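Local structure of branched-chain-amino-acid aminotransferase (Pseudomonas aeruginosa, 6NST) at residues G36-V41 and Y97-V102; R54-T59 and E79-T84. The protein probably catalyses the pyridoxal 5'-phosphate-dependent transfer of the amino group of leucine, isoleucine or valine to 2-oxoglutarate. The protein carries 1 engineered substitution. All blocks are in the same frame, centred on the assembly; numbering follows the deposited sequence.

How the contacts relate
Contact 1 pairs two neighbouring strands of an antiparallel sheet, and contact 2 packs against each other two successive helices, 55-68 and 77-89, that lie on the same sheet; the chain passes through both helices on its way between the paired strands. The centres of contact 1 and contact 2 are about 10 Å apart, and the two touch directly. Glu39 OE2 is 2.9 Å from His58 ND1, a probable hydrogen bond, and Ile98 CD1 packs 3.7 Å from Thr84 CG2. The side chain of Phe38 comes within about 4 Å of that of Lys160, the cofactor lysine inferred from relatives, which carries no cofactor here; the side chain of Thr59 is about 12 Å from that of Lys160.

Contact 1: residues G36-V41 and Y97-V102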
loop_
_atom_site.group_PDB
_atom_site.type_symbol
_atom_site.label_atom_id
_atom_site.label_comp_id
_atom_site.label_asym_id
_atom_site.label_seq_id
_atom_site.Cartn_x
_atom_site.Cartn_y
_atom_site.Cartn_z
ATOM N N GLY A 36 -26.548 7.680 -2.759
ATOM C CA GLY A 36 -27.592 7.370 -3.711
ATOM C C GLY A 36 -26.982 6.594 -4.855
ATOM O O GLY A 36 -25.760 6.573 -5.036
ATOM N N VAL A 37 -27.851 5.942 -5.616
ATOM C CA VAL A 37 -27.413 5.125 -6.740
ATOM C C VAL A 37 -28.135 5.596 -7.994
ATOM O O VAL A 37 -29.233 6.159 -7.928
ATOM C CB VAL A 37 -27.653 3.618 -6.487
ATOM C CG1 VAL A 37 -26.983 3.186 -5.190
ATOM C CG2 VAL A 37 -29.139 3.305 -6.449
ATOM N N PHE A 38 -27.502 5.378 -9.144
ATOM C CA PHE A 38 -28.069 5.819 -10.409
ATOM C C PHE A 38 -27.588 4.904 -11.524
ATOM O O PHE A 38 -26.736 4.035 -11.325
ATOM C CB PHE A 38 -27.714 7.283 -10.711
ATOM C CG PHE A 38 -26.278 7.498 -11.102
ATOM C CD1 PHE A 38 -25.931 7.700 -12.427
ATOM C CD2 PHE A 38 -25.277 7.508 -10.144
ATOM C CE1 PHE A 38 -24.613 7.905 -12.791
ATOM C CE2 PHE A 38 -23.956 7.712 -10.501
ATOM C CZ PHE A 38 -23.624 7.910 -11.828
ATOM N N GLU A 39 -28.154 5.111 -12.710
ATOM C CA GLU A 39 -27.805 4.329 -13.885
ATOM C C GLU A 39 -27.734 5.243 -15.098
ATOM O O GLU A 39 -28.314 6.331 -15.124
ATOM C CB GLU A 39 -28.813 3.199 -14.136
ATOM C CG GLU A 39 -28.526 1.920 -13.366
ATOM C CD GLU A 39 -27.190 1.305 -13.749
ATOM O OE1 GLU A 39 -26.449 0.872 -12.841
ATOM O OE2 GLU A 39 -26.880 1.266 -14.960
ATOM N N GLY A 40 -26.995 4.786 -16.103
ATOM C CA GLY A 40 -26.978 5.429 -17.400
ATOM C C GLY A 40 -27.473 4.461 -18.451
ATOM O O GLY A 40 -26.869 3.406 -18.662
ATOM N N VAL A 41 -28.589 4.790 -19.097
ATOM C CA VAL A 41 -29.244 3.887 -20.032
ATOM C C VAL A 41 -29.479 4.624 -21.342
ATOM O O VAL A 41 -29.714 5.836 -21.362
ATOM C CB VAL A 41 -30.572 3.339 -19.457
ATOM C CG1 VAL A 41 -31.014 2.103 -20.218
ATOM C CG2 VAL A 41 -30.427 3.027 -17.971
ATOM N N TYR A 97 -30.862 9.346 -23.746
ATOM C CA TYR A 97 -30.105 8.886 -22.594
ATOM C C TYR A 97 -31.023 8.952 -21.383
ATOM O O TYR A 97 -31.679 9.974 -21.152
ATOM C CB TYR A 97 -28.857 9.746 -22.378
ATOM C CG TYR A 97 -28.026 9.370 -21.170
ATOM C CD1 TYR A 97 -26.983 8.458 -21.277
ATOM C CD2 TYR A 97 -28.274 9.939 -19.927
ATOM C CE1 TYR A 97 -26.219 8.116 -20.176
ATOM C CE2 TYR A 97 -27.517 9.603 -18.824
ATOM C CZ TYR A 97 -26.491 8.693 -18.953
ATOM O OH TYR A 97 -25.736 8.360 -17.851
ATOM N N ILE A 98 -31.083 7.863 -20.625
ATOM C CA ILE A 98 -31.990 7.744 -19.492
ATOM C C ILE A 98 -31.171 7.759 -18.212
ATOM O O ILE A 98 -30.123 7.106 -18.123
ATOM C CB ILE A 98 -32.844 6.467 -19.583
ATOM C CG1 ILE A 98 -33.199 6.176 -21.041
ATOM C CG2 ILE A 98 -34.104 6.619 -18.750
ATOM C CD1 ILE A 98 -33.793 4.803 -21.260
ATOM N N ARG A 99 -31.654 8.504 -17.218
ATOM C CA ARG A 99 -31.000 8.627 -15.919
ATOM C C ARG A 99 -31.968 8.153 -14.841
ATOM O O ARG A 99 -32.713 8.959 -14.257
ATOM C CB ARG A 99 -30.536 10.062 -15.670
ATOM C CG ARG A 99 -29.946 10.309 -14.285
ATOM C CD ARG A 99 -28.856 9.310 -13.950
ATOM N NE ARG A 99 -27.709 9.426 -14.844
ATOM C CZ ARG A 99 -26.670 10.223 -14.622
ATOM N NH1 ARG A 99 -26.632 10.979 -13.533
ATOM N NH2 ARG A 99 -25.668 10.266 -15.489
ATOM N N PRO A 100 -32.014 6.849 -14.570
ATOM C CA PRO A 100 -32.689 6.381 -13.356
ATOM C C PRO A 100 -31.810 6.685 -12.152
ATOM O O PRO A 100 -30.602 6.442 -12.178
ATOM C CB PRO A 100 -32.841 4.870 -13.581
ATOM C CG PRO A 100 -32.471 4.630 -15.027
ATOM C CD PRO A 100 -31.523 5.729 -15.390
ATOM N N MET A 101 -32.416 7.235 -11.104
ATOM C CA MET A 101 -31.642 7.676 -9.953
ATOM C C MET A 101 -32.446 7.460 -8.681
ATOM O O MET A 101 -33.608 7.870 -8.596
ATOM C CB MET A 101 -31.233 9.147 -10.099
ATOM C CG MET A 101 -30.078 9.565 -9.206
ATOM S SD MET A 101 -30.616 10.227 -7.620
ATOM C CE MET A 101 -31.157 11.862 -8.112
ATOM N N VAL A 102 -31.816 6.809 -7.706
ATOM C CA VAL A 102 -32.411 6.503 -6.410
ATOM C C VAL A 102 -31.695 7.341 -5.361
ATOM O O VAL A 102 -30.459 7.349 -5.312
ATOM C CB VAL A 102 -32.299 5.002 -6.092
ATOM C CG1 VAL A 102 -32.829 4.698 -4.707
ATOM C CG2 VAL A 102 -33.020 4.174 -7.148
#
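Val37 and Val102 form an antiparallel hydrogen-bonded pair, as do Val41 and Ile98 at the other end of 36-41, where Ile98 N donates a hydrogen bond of 2.6 Å to Val41 O. On the face that carries these four residues the packing is close: Val37 CG2 lies 3.6 Å from Val102 CB, alongside it, while Val41 sets its CB against the CB of Ile98 and crosses the ring of Pro100 at about a right angle with CG2. Leu62 and Ser65 of helix 55-68 touch Val37 on this side. Between the two pairs the ladder is thinner. Glu39 N donates a hydrogen bond of 2.8 Å to Pro100 O, but proline has no N-H to return, and Pro100 CD instead sits 3.3 Å from Glu39 O.

The other face is built from longer side chains. Toward solvent, Tyr97 is the one partly exposed residue of the contact, its OH still 3.2 Å from Gly40 CA. Phe38 has its CG between backbone N and carbonyl carbon (chi1 73°), which brings CD1 over a face of the Arg99 guanidinium, 3.4 Å from CZ; the two planes stand 44° apart, so this is no parallel stack. Arg99 NH2 donates in its own plane to Tyr97 OH, 3.0 Å away and nearly straight at 174°. The chemistry implies an aliphatic face to which Glu39, held by Arg61 and His58, adds a charge, and a second face where the Arg99 guanidinium joins Tyr97 to Tyr33 and His32 of the second subunit, beside Phe38.

Contact 2: residues R54-T59 and E79-T84; sequences RLQAHT and EINEAT
Asn81 and Thr59 meet because each turns its first side-chain branch back beside its own backbone N: CG of Asn81 (chi1 -66°) and OG1 of Thr59 are both anti to the carbonyl carbon. This brings Asn81 OD1 to 3.0 Å from Thr59 OG1. The hydroxyl also lies 3.1 Å from Leu55 O, one turn earlier in its own helix, and its single proton may go to either oxygen.

Aliphatic groups close around this polar centre. Leu55 spreads its fork over the asparagine, with CG making a carbon-to-oxygen approach of 3.2 Å to Asn81 OD1 and CD2 against Asn81 CB and the backbone O; its other branch, CD1, slides past Thr84 CG2 at 3.7 Å, the two side chains running in opposite directions. Thr59 CG2 rests more loosely on Ile80 CG2. Exposed Gln56 lies at the outer margin, its amide plane nearly parallel to that of Asn81, with Gln56 OE1 3.8 Å from Asn81 ND2.

A water bridges the two helices. It donates a hydrogen bond of 2.7 Å to Thr84 OG1 and a weak, longer one to Thr59 OG1. Thr84 OG1 in turn donates to Ile80 O at 2.6 Å, standing 39° out of the carbonyl plane; Thr84 N reaches that oxygen from the opposite face, so two donors hold it.

The short helical segments are inclined at 121° with axes 10.1 Å apart at closest approach. Side chains of Ile80, Ala83 and Thr84 touch strand 118-126, and helix 55-68 touches strand 36-46 through His58 on Val41, so both helices lie on the antiparallel sheet, the layered alpha/beta build of the smaller, N-terminal domain in class-IV aminotransferases.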
loop_
_atom_site.group_PDB
_atom_site.type_symbol
_atom_site.label_atom_id
_atom_site.label_comp_id
_atom_site.label_asym_id
_atom_site.label_seq_id
_atom_site.Cartn_x
_atom_site.Cartn_y
_atom_site.Cartn_z
ATOM N N ARG A 54 -30.545 -3.330 -23.354
ATOM C CA ARG A 54 -30.300 -4.059 -22.112
ATOM C C ARG A 54 -30.944 -3.347 -20.922
ATOM O O ARG A 54 -30.286 -2.944 -19.961
ATOM C CB ARG A 54 -28.803 -4.274 -21.891
ATOM C CG ARG A 54 -28.120 -4.968 -23.054
ATOM C CD ARG A 54 -26.821 -5.623 -22.630
ATOM N NE ARG A 54 -27.051 -6.760 -21.745
ATOM C CZ ARG A 54 -26.096 -7.576 -21.311
ATOM N NH1 ARG A 54 -24.837 -7.385 -21.680
ATOM N NH2 ARG A 54 -26.399 -8.586 -20.509
ATOM N N LEU A 55 -32.265 -3.191 -21.018
ATOM C CA LEU A 55 -33.021 -2.585 -19.929
ATOM C C LEU A 55 -32.883 -3.396 -18.645
ATOM O O LEU A 55 -32.728 -2.830 -17.556
ATOM C CB LEU A 55 -34.489 -2.454 -20.328
ATOM C CG LEU A 55 -35.433 -1.938 -19.244
ATOM C CD1 LEU A 55 -34.976 -0.575 -18.747
ATOM C CD2 LEU A 55 -36.866 -1.878 -19.752
ATOM N N GLN A 56 -32.921 -4.725 -18.758
ATOM C CA GLN A 56 -32.887 -5.578 -17.574
ATOM C C GLN A 56 -31.552 -5.472 -16.846
ATOM O O GLN A 56 -31.517 -5.405 -15.610
ATOM C CB GLN A 56 -33.174 -7.028 -17.970
ATOM C CG GLN A 56 -33.091 -8.035 -16.828
ATOM C CD GLN A 56 -34.250 -7.930 -15.851
ATOM O OE1 GLN A 56 -35.170 -7.131 -16.036
ATOM N NE2 GLN A 56 -34.212 -8.745 -14.801
ATOM N N ALA A 57 -30.444 -5.445 -17.592
ATOM C CA ALA A 57 -29.129 -5.384 -16.961
ATOM C C ALA A 57 -28.932 -4.070 -16.216
ATOM O O ALA A 57 -28.291 -4.040 -15.159
ATOM C CB ALA A 57 -28.032 -5.577 -18.007
ATOM N N HIS A 58 -29.473 -2.974 -16.748
ATOM C CA HIS A 58 -29.328 -1.692 -16.069
ATOM C C HIS A 58 -30.235 -1.610 -14.848
ATOM O O HIS A 58 -29.851 -1.036 -13.822
ATOM C CB HIS A 58 -29.604 -0.549 -17.046
ATOM C CG HIS A 58 -28.492 -0.317 -18.022
ATOM N ND1 HIS A 58 -27.363 0.406 -17.704
ATOM C CD2 HIS A 58 -28.327 -0.729 -19.302
ATOM C CE1 HIS A 58 -26.554 0.436 -18.747
ATOM N NE2 HIS A 58 -27.115 -0.245 -19.730
ATOM N N THR A 59 -31.441 -2.175 -14.941
ATOM C CA THR A 59 -32.334 -2.203 -13.790
ATOM C C THR A 59 -31.807 -3.138 -12.709
ATOM O O THR A 59 -31.888 -2.823 -11.516
ATOM C CB THR A 59 -33.741 -2.618 -14.230
ATOM O OG1 THR A 59 -34.277 -1.626 -15.116
ATOM C CG2 THR A 59 -34.664 -2.766 -13.028
ATOM N N GLU A 79 -41.681 -2.456 -12.124
ATOM C CA GLU A 79 -42.124 -1.066 -12.165
ATOM C C GLU A 79 -41.043 -0.161 -12.741
ATOM O O GLU A 79 -41.340 0.748 -13.526
ATOM C CB GLU A 79 -42.522 -0.594 -10.770
ATOM C CG GLU A 79 -43.600 -1.428 -10.113
ATOM C CD GLU A 79 -44.045 -0.846 -8.790
ATOM O OE1 GLU A 79 -44.774 0.167 -8.801
ATOM O OE2 GLU A 79 -43.650 -1.390 -7.738
ATOM N N ILE A 80 -39.783 -0.397 -12.366
ATOM C CA ILE A 80 -38.694 0.436 -12.863
ATOM C C ILE A 80 -38.502 0.230 -14.360
ATOM O O ILE A 80 -38.303 1.193 -15.111
ATOM C CB ILE A 80 -37.401 0.153 -12.076
ATOM C CG1 ILE A 80 -37.581 0.552 -10.612
ATOM C CG2 ILE A 80 -36.230 0.905 -12.685
ATOM C CD1 ILE A 80 -38.017 1.991 -10.426
ATOM N N ASN A 81 -38.559 -1.025 -14.820
ATOM C CA ASN A 81 -38.491 -1.288 -16.253
ATOM C C ASN A 81 -39.621 -0.583 -16.992
ATOM O O ASN A 81 -39.405 0.014 -18.054
ATOM C CB ASN A 81 -38.540 -2.793 -16.524
ATOM C CG ASN A 81 -37.318 -3.522 -16.008
ATOM O OD1 ASN A 81 -36.221 -3.362 -16.537
ATOM N ND2 ASN A 81 -37.507 -4.344 -14.984
ATOM N N GLU A 82 -40.832 -0.635 -16.438
ATOM C CA GLU A 82 -41.964 0.029 -17.071
ATOM C C GLU A 82 -41.820 1.545 -17.010
ATOM O O GLU A 82 -42.149 2.246 -17.974
ATOM C CB GLU A 82 -43.266 -0.419 -16.406
ATOM C CG GLU A 82 -44.456 -0.472 -17.347
ATOM C CD GLU A 82 -44.303 -1.534 -18.419
ATOM O OE1 GLU A 82 -43.617 -2.548 -18.164
ATOM O OE2 GLU A 82 -44.867 -1.353 -19.519
ATOM N N ALA A 83 -41.326 2.069 -15.886
ATOM C CA ALA A 83 -41.145 3.510 -15.763
ATOM C C ALA A 83 -40.041 4.010 -16.684
ATOM O O ALA A 83 -40.138 5.111 -17.238
ATOM C CB ALA A 83 -40.840 3.880 -14.313
ATOM N N THR A 84 -38.980 3.217 -16.854
ATOM C CA THR A 84 -37.901 3.614 -17.752
ATOM C C THR A 84 -38.400 3.736 -19.186
ATOM O O THR A 84 -38.030 4.673 -19.904
ATOM C CB THR A 84 -36.752 2.612 -17.664
ATOM O OG1 THR A 84 -36.386 2.432 -16.291
ATOM C CG2 THR A 84 -35.545 3.115 -18.441
HETATM O O HOH W 1 -33.896 1.662 -15.697
#